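Local coordinates for protein beta-1,4-mannanase (Aplysia kurodai, PDB 3VUP) that probably hydrolyses internal beta-1,4-mannosidic linkages of mannan, as a digestive-fluid mannanase with a TIM-barrel fold, at residues A[288-293]-A[315-320]; A[20-25]-A[320-325]. All blocks are in the same frame, centred on the assembly; numbering follows the deposited sequence.

Contact 1 (A[288-293]-A[315-320]); sequences PIVVGE and GYAGAW
Strands 289-293 and 318-320 run side by side in parallel, their short axes 4.6 Å apart and 7° from perfect alignment. They are neighbouring last strands of the TIM barrel, joined through helix 304-313. Three backbone bonds tie them. The N-H of Ala317 points almost straight (174°) at Ile289 O over 2.8 Å, rising above the carbonyl plane; Val291 N gives to Gly318 O, also from above the plane; and Trp320 N meets Val291 O within the plane at 2.9 Å. A water accepts from Ile289 N and donates to Gly315 O, extending the pairing at the strands' N-terminal end.

Side chains pack on both faces. On the barrel interior, CG1 of Val290, anti to the backbone N (chi1 171°), sits over the centre of the Trp320 six-membered ring, 3.6 Å from its centroid, while Gly292 CA approaches Trp320 CE3 obliquely at 3.6 Å. On the face covered by helix 304-313, CG2 of Val291 lies over the Tyr316 ring, 3.7 Å from CD1, and Ile289 CG2 reaches the ring edge.

Apolar CH-pi packing and the three backbone bonds thus hold the segment that carries Glu293. Its carboxylate hydrogen-bonds Tyr264 and forms a salt bridge with Arg60, which probably favours the charged form; its place on the seventh barrel strand is consistent with the nucleophile position of clan GH-A glycosidases.

Contact 2 (A[20-25]-A[320-325]); sequences GGNLPW and WSWHLV
Residues 20-22 and 320-322 pair as parallel strands crossing at -39°, and the first and last strands of the barrel close here. The tight part centres on Asn22 and Pro24. Ser321 O takes two bonds from Asn22: its backbone N-H arrives nearly along the C=O axis at 2.8 Å, and Asn22 ND2, with CG anti to the carbonyl carbon (chi1 -70°), comes in from above the carbonyl plane at 3.0 Å. Asn22 O then receives Leu324 N at 2.8 Å, plus a weak bond from His323 N, and Leu23 O takes Val325 N nearly along its axis, so the first turn of helix 324-338 is pinned to the end of the opposing strand. Leu324 CD1 lies against Gly21 CA at 3.7 Å. After a cis peptide, Pro24 CD stands over the centre of the His323 ring, 3.4 Å from its centroid, and Pro24 CG rests on the face of Trp322.

The looser, solvent side lies around Trp25. Trp322 and His323 both turn an edge toward its face in offset edge-to-face pairs, the Trp rings 5.7 Å apart between six-membered centroids. Trp25, Trp322 and Val325 remain partly exposed, and a TRS molecule, probably from the crystallisation liquor, lies beside Trp322 and may mark a pocket.

His323 is the N-cap, its ND1 accepting from Gln326 N. Met59 of strand 58-65 packs on Leu23 and Leu324, Glu47 of helix 36-53 touches Leu23 and Val325, and Arg60 holds Asn22 OD1.

Contacts 1 and 2 occupy adjacent seams of one eight-stranded parallel barrel, their centres about 14 Å apart, with strand 318-322 common to both and Trp320 belonging to each. Along the chain, segment 20-25 comes first, then 288-293 and 315-320, with 320-325 last, so contact 1 bridges a short beta-alpha-beta unit, whereas contact 2 brings the opening strand back to the closing one. The seams also touch directly: Asn22 ND2 probably bonds to Gly292 O, and Glu293 packs on Trp322. Contact 2 closes the ring of strands and contact 1 is the seam next to it; together they place Glu293 and Trp322 at the barrel's C-terminal end, where the active site of TIM-barrel glycosidases lies.

Contact 1 (A[288-293]-A[315-320])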
loop_
_atom_site.group_PDB
_atom_site.type_symbol
_atom_site.label_atom_id
_atom_site.label_comp_id
_atom_site.label_asym_id
_atom_site.label_seq_id
_atom_site.Cartn_x
_atom_site.Cartn_y
_atom_site.Cartn_z
ATOM N N PRO A 288 4.602 9.517 -9.062
ATOM C CA PRO A 288 4.730 8.167 -9.616
ATOM C C PRO A 288 3.491 7.336 -9.298
ATOM O O PRO A 288 2.897 7.495 -8.224
ATOM C CB PRO A 288 5.958 7.609 -8.891
ATOM C CG PRO A 288 6.744 8.820 -8.474
ATOM C CD PRO A 288 5.706 9.852 -8.148
ATOM N N ILE A 289 3.116 6.466 -10.232
ATOM C CA ILE A 289 1.974 5.577 -10.057
ATOM C C ILE A 289 2.459 4.132 -10.135
ATOM O O ILE A 289 2.908 3.671 -11.192
ATOM C CB ILE A 289 0.912 5.793 -11.150
ATOM C CG1 ILE A 289 0.398 7.239 -11.153
ATOM C CG2 ILE A 289 -0.227 4.792 -10.991
ATOM C CD1 ILE A 289 -0.406 7.582 -12.400
ATOM N N VAL A 290 2.363 3.423 -9.016
ATOM C CA VAL A 290 2.674 2.001 -8.976
ATOM C C VAL A 290 1.397 1.208 -9.236
ATOM O O VAL A 290 0.359 1.523 -8.662
ATOM C CB VAL A 290 3.262 1.621 -7.603
ATOM C CG1 VAL A 290 3.400 0.102 -7.441
ATOM C CG2 VAL A 290 4.602 2.304 -7.413
ATOM N N VAL A 291 1.452 0.209 -10.117
ATOM C CA VAL A 291 0.354 -0.735 -10.242
ATOM C C VAL A 291 0.647 -1.841 -9.226
ATOM O O VAL A 291 1.454 -2.746 -9.470
ATOM C CB VAL A 291 0.196 -1.265 -11.678
ATOM C CG1 VAL A 291 -0.981 -2.220 -11.750
ATOM C CG2 VAL A 291 -0.001 -0.106 -12.645
ATOM N N GLY A 292 0.030 -1.705 -8.054
ATOM C CA GLY A 292 0.427 -2.428 -6.861
ATOM C C GLY A 292 -0.285 -3.736 -6.562
ATOM O O GLY A 292 0.074 -4.395 -5.586
ATOM N N GLU A 293 -1.275 -4.105 -7.375
ATOM C CA GLU A 293 -1.864 -5.451 -7.351
ATOM C C GLU A 293 -2.412 -5.770 -8.723
ATOM O O GLU A 293 -3.030 -4.910 -9.350
ATOM C CB GLU A 293 -3.043 -5.567 -6.386
ATOM C CG GLU A 293 -2.740 -5.521 -4.909
ATOM C CD GLU A 293 -3.973 -5.774 -4.058
ATOM O OE1 GLU A 293 -4.987 -6.293 -4.593
ATOM O OE2 GLU A 293 -3.915 -5.463 -2.847
ATOM N N GLY A 315 4.441 3.689 -18.737
ATOM C CA GLY A 315 4.717 4.894 -17.970
ATOM C C GLY A 315 4.529 4.772 -16.474
ATOM O O GLY A 315 4.755 5.739 -15.742
ATOM N N TYR A 316 4.119 3.594 -16.013
ATOM C CA TYR A 316 3.929 3.379 -14.588
ATOM C C TYR A 316 5.283 3.232 -13.903
ATOM O O TYR A 316 6.306 3.006 -14.548
ATOM C CB TYR A 316 3.037 2.164 -14.339
ATOM C CG TYR A 316 1.660 2.291 -14.976
ATOM C CD1 TYR A 316 0.679 3.090 -14.396
ATOM C CD2 TYR A 316 1.349 1.637 -16.165
ATOM C CE1 TYR A 316 -0.566 3.222 -14.974
ATOM C CE2 TYR A 316 0.095 1.758 -16.746
ATOM C CZ TYR A 316 -0.855 2.556 -16.145
ATOM O OH TYR A 316 -2.104 2.697 -16.709
ATOM N N ALA A 317 5.272 3.358 -12.584
ATOM C CA ALA A 317 6.499 3.422 -11.795
ATOM C C ALA A 317 6.872 2.102 -11.128
ATOM O O ALA A 317 7.981 1.951 -10.616
ATOM C CB ALA A 317 6.374 4.516 -10.747
ATOM N N GLY A 318 5.953 1.148 -11.131
ATOM C CA GLY A 318 6.199 -0.140 -10.523
ATOM C C GLY A 318 5.069 -1.106 -10.796
ATOM O O GLY A 318 3.985 -0.695 -11.222
ATOM N N ALA A 319 5.334 -2.385 -10.545
ATOM C CA ALA A 319 4.387 -3.467 -10.775
ATOM C C ALA A 319 4.571 -4.485 -9.666
ATOM O O ALA A 319 5.646 -5.082 -9.538
ATOM C CB ALA A 319 4.658 -4.134 -12.122
ATOM N N TRP A 320 3.517 -4.678 -8.871
ATOM C CA TRP A 320 3.514 -5.684 -7.810
ATOM C C TRP A 320 2.339 -6.628 -8.039
ATOM O O TRP A 320 1.173 -6.225 -7.908
ATOM C CB TRP A 320 3.376 -5.057 -6.414
ATOM C CG TRP A 320 4.395 -4.015 -6.068
ATOM C CD1 TRP A 320 5.678 -3.939 -6.501
ATOM C CD2 TRP A 320 4.202 -2.893 -5.200
ATOM N NE1 TRP A 320 6.298 -2.835 -5.962
ATOM C CE2 TRP A 320 5.412 -2.180 -5.154
ATOM C CE3 TRP A 320 3.123 -2.431 -4.455
ATOM C CZ2 TRP A 320 5.567 -1.022 -4.392
ATOM C CZ3 TRP A 320 3.276 -1.281 -3.705
ATOM C CH2 TRP A 320 4.487 -0.591 -3.673
HETATM O O HOH W 1 4.222 6.697 -12.967
#

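Contact 2 (A[20-25]-A[320-325])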
loop_
_atom_site.group_PDB
_atom_site.type_symbol
_atom_site.label_atom_id
_atom_site.label_comp_id
_atom_site.label_asym_id
_atom_site.label_seq_id
_atom_site.Cartn_x
_atom_site.Cartn_y
_atom_site.Cartn_z
ATOM N N GLY A 20 7.955 -6.488 -8.336
ATOM C CA GLY A 20 7.901 -7.553 -7.362
ATOM C C GLY A 20 6.480 -7.991 -7.135
ATOM O O GLY A 20 5.702 -8.169 -8.080
ATOM N N GLY A 21 6.122 -8.161 -5.872
ATOM C CA GLY A 21 4.801 -8.650 -5.568
ATOM C C GLY A 21 4.371 -8.412 -4.143
ATOM O O GLY A 21 5.120 -7.884 -3.312
ATOM N N ASN A 22 3.131 -8.805 -3.888
ATOM C CA ASN A 22 2.534 -8.813 -2.565
ATOM C C ASN A 22 2.713 -10.190 -1.960
ATOM O O ASN A 22 2.266 -11.172 -2.559
ATOM C CB ASN A 22 1.031 -8.568 -2.678
ATOM C CG ASN A 22 0.684 -7.163 -3.094
ATOM O OD1 ASN A 22 0.359 -6.337 -2.252
ATOM N ND2 ASN A 22 0.709 -6.890 -4.402
ATOM N N LEU A 23 3.334 -10.264 -0.788
ATOM C CA LEU A 23 3.532 -11.541 -0.112
ATOM C C LEU A 23 2.270 -12.433 -0.095
ATOM O O LEU A 23 2.334 -13.563 -0.562
ATOM C CB LEU A 23 4.109 -11.314 1.288
ATOM C CG LEU A 23 4.428 -12.565 2.097
ATOM C CD1 LEU A 23 5.574 -13.327 1.449
ATOM C CD2 LEU A 23 4.765 -12.187 3.530
ATOM N N PRO A 24 1.120 -11.935 0.413
ATOM C CA PRO A 24 0.861 -10.635 1.047
ATOM C C PRO A 24 0.935 -10.714 2.569
ATOM O O PRO A 24 0.900 -9.683 3.240
ATOM C CB PRO A 24 -0.564 -10.312 0.601
ATOM C CG PRO A 24 -1.171 -11.611 0.167
ATOM C CD PRO A 24 -0.134 -12.694 0.253
ATOM N N TRP A 25 1.026 -11.940 3.078
ATOM C CA TRP A 25 1.127 -12.256 4.494
ATOM C C TRP A 25 1.560 -13.711 4.535
ATOM O O TRP A 25 1.558 -14.396 3.510
ATOM C CB TRP A 25 -0.231 -12.092 5.206
ATOM C CG TRP A 25 -1.355 -12.766 4.500
ATOM C CD1 TRP A 25 -1.602 -14.112 4.428
ATOM C CD2 TRP A 25 -2.364 -12.129 3.715
ATOM N NE1 TRP A 25 -2.711 -14.346 3.649
ATOM C CE2 TRP A 25 -3.200 -13.145 3.202
ATOM C CE3 TRP A 25 -2.651 -10.796 3.402
ATOM C CZ2 TRP A 25 -4.303 -12.867 2.394
ATOM C CZ3 TRP A 25 -3.746 -10.522 2.594
ATOM C CH2 TRP A 25 -4.555 -11.554 2.096
ATOM N N TRP A 320 3.517 -4.678 -8.871
ATOM C CA TRP A 320 3.514 -5.684 -7.810
ATOM C C TRP A 320 2.339 -6.628 -8.039
ATOM O O TRP A 320 1.173 -6.225 -7.908
ATOM C CB TRP A 320 3.376 -5.057 -6.414
ATOM C CG TRP A 320 4.395 -4.015 -6.068
ATOM C CD1 TRP A 320 5.678 -3.939 -6.501
ATOM C CD2 TRP A 320 4.202 -2.893 -5.200
ATOM N NE1 TRP A 320 6.298 -2.835 -5.962
ATOM C CE2 TRP A 320 5.412 -2.180 -5.154
ATOM C CE3 TRP A 320 3.123 -2.431 -4.455
ATOM C CZ2 TRP A 320 5.567 -1.022 -4.392
ATOM C CZ3 TRP A 320 3.276 -1.281 -3.705
ATOM C CH2 TRP A 320 4.487 -0.591 -3.673
ATOM N N SER A 321 2.632 -7.880 -8.378
ATOM C CA SER A 321 1.571 -8.862 -8.575
ATOM C C SER A 321 0.992 -9.331 -7.229
ATOM O O SER A 321 1.598 -9.130 -6.164
ATOM C CB SER A 321 2.080 -10.040 -9.405
ATOM O OG SER A 321 3.237 -10.608 -8.823
ATOM N N TRP A 322 -0.184 -9.951 -7.283
ATOM C CA TRP A 322 -0.927 -10.324 -6.080
ATOM C C TRP A 322 -0.740 -11.781 -5.632
ATOM O O TRP A 322 -1.067 -12.712 -6.364
ATOM C CB TRP A 322 -2.427 -10.044 -6.285
ATOM C CG TRP A 322 -3.229 -10.503 -5.112
ATOM C CD1 TRP A 322 -4.106 -11.549 -5.080
ATOM C CD2 TRP A 322 -3.171 -9.984 -3.774
ATOM N NE1 TRP A 322 -4.608 -11.705 -3.807
ATOM C CE2 TRP A 322 -4.055 -10.756 -2.989
ATOM C CE3 TRP A 322 -2.472 -8.931 -3.170
ATOM C CZ2 TRP A 322 -4.258 -10.513 -1.627
ATOM C CZ3 TRP A 322 -2.672 -8.691 -1.810
ATOM C CH2 TRP A 322 -3.559 -9.483 -1.056
ATOM N N HIS A 323 -0.230 -11.937 -4.410
ATOM C CA HIS A 323 -0.178 -13.198 -3.659
ATOM C C HIS A 323 0.953 -14.117 -4.106
ATOM O O HIS A 323 0.739 -15.184 -4.683
ATOM C CB HIS A 323 -1.521 -13.930 -3.622
ATOM C CG HIS A 323 -1.750 -14.648 -2.336
ATOM N ND1 HIS A 323 -0.862 -15.578 -1.830
ATOM C CD2 HIS A 323 -2.740 -14.526 -1.421
ATOM C CE1 HIS A 323 -1.314 -16.004 -0.664
ATOM N NE2 HIS A 323 -2.454 -15.390 -0.397
ATOM N N LEU A 324 2.178 -13.709 -3.804
ATOM C CA LEU A 324 3.343 -14.508 -4.158
ATOM C C LEU A 324 3.330 -15.863 -3.471
ATOM O O LEU A 324 3.786 -16.842 -4.048
ATOM C CB LEU A 324 4.633 -13.778 -3.810
ATOM C CG LEU A 324 4.935 -12.528 -4.637
ATOM C CD1 LEU A 324 6.111 -11.792 -4.035
ATOM C CD2 LEU A 324 5.203 -12.889 -6.098
ATOM N N VAL A 325 2.838 -15.937 -2.241
ATOM C CA VAL A 325 2.845 -17.218 -1.545
ATOM C C VAL A 325 2.081 -18.281 -2.330
ATOM O O VAL A 325 2.557 -19.406 -2.476
ATOM C CB VAL A 325 2.305 -17.083 -0.108
ATOM C CG1 VAL A 325 1.986 -18.438 0.487
ATOM C CG2 VAL A 325 3.317 -16.349 0.755
#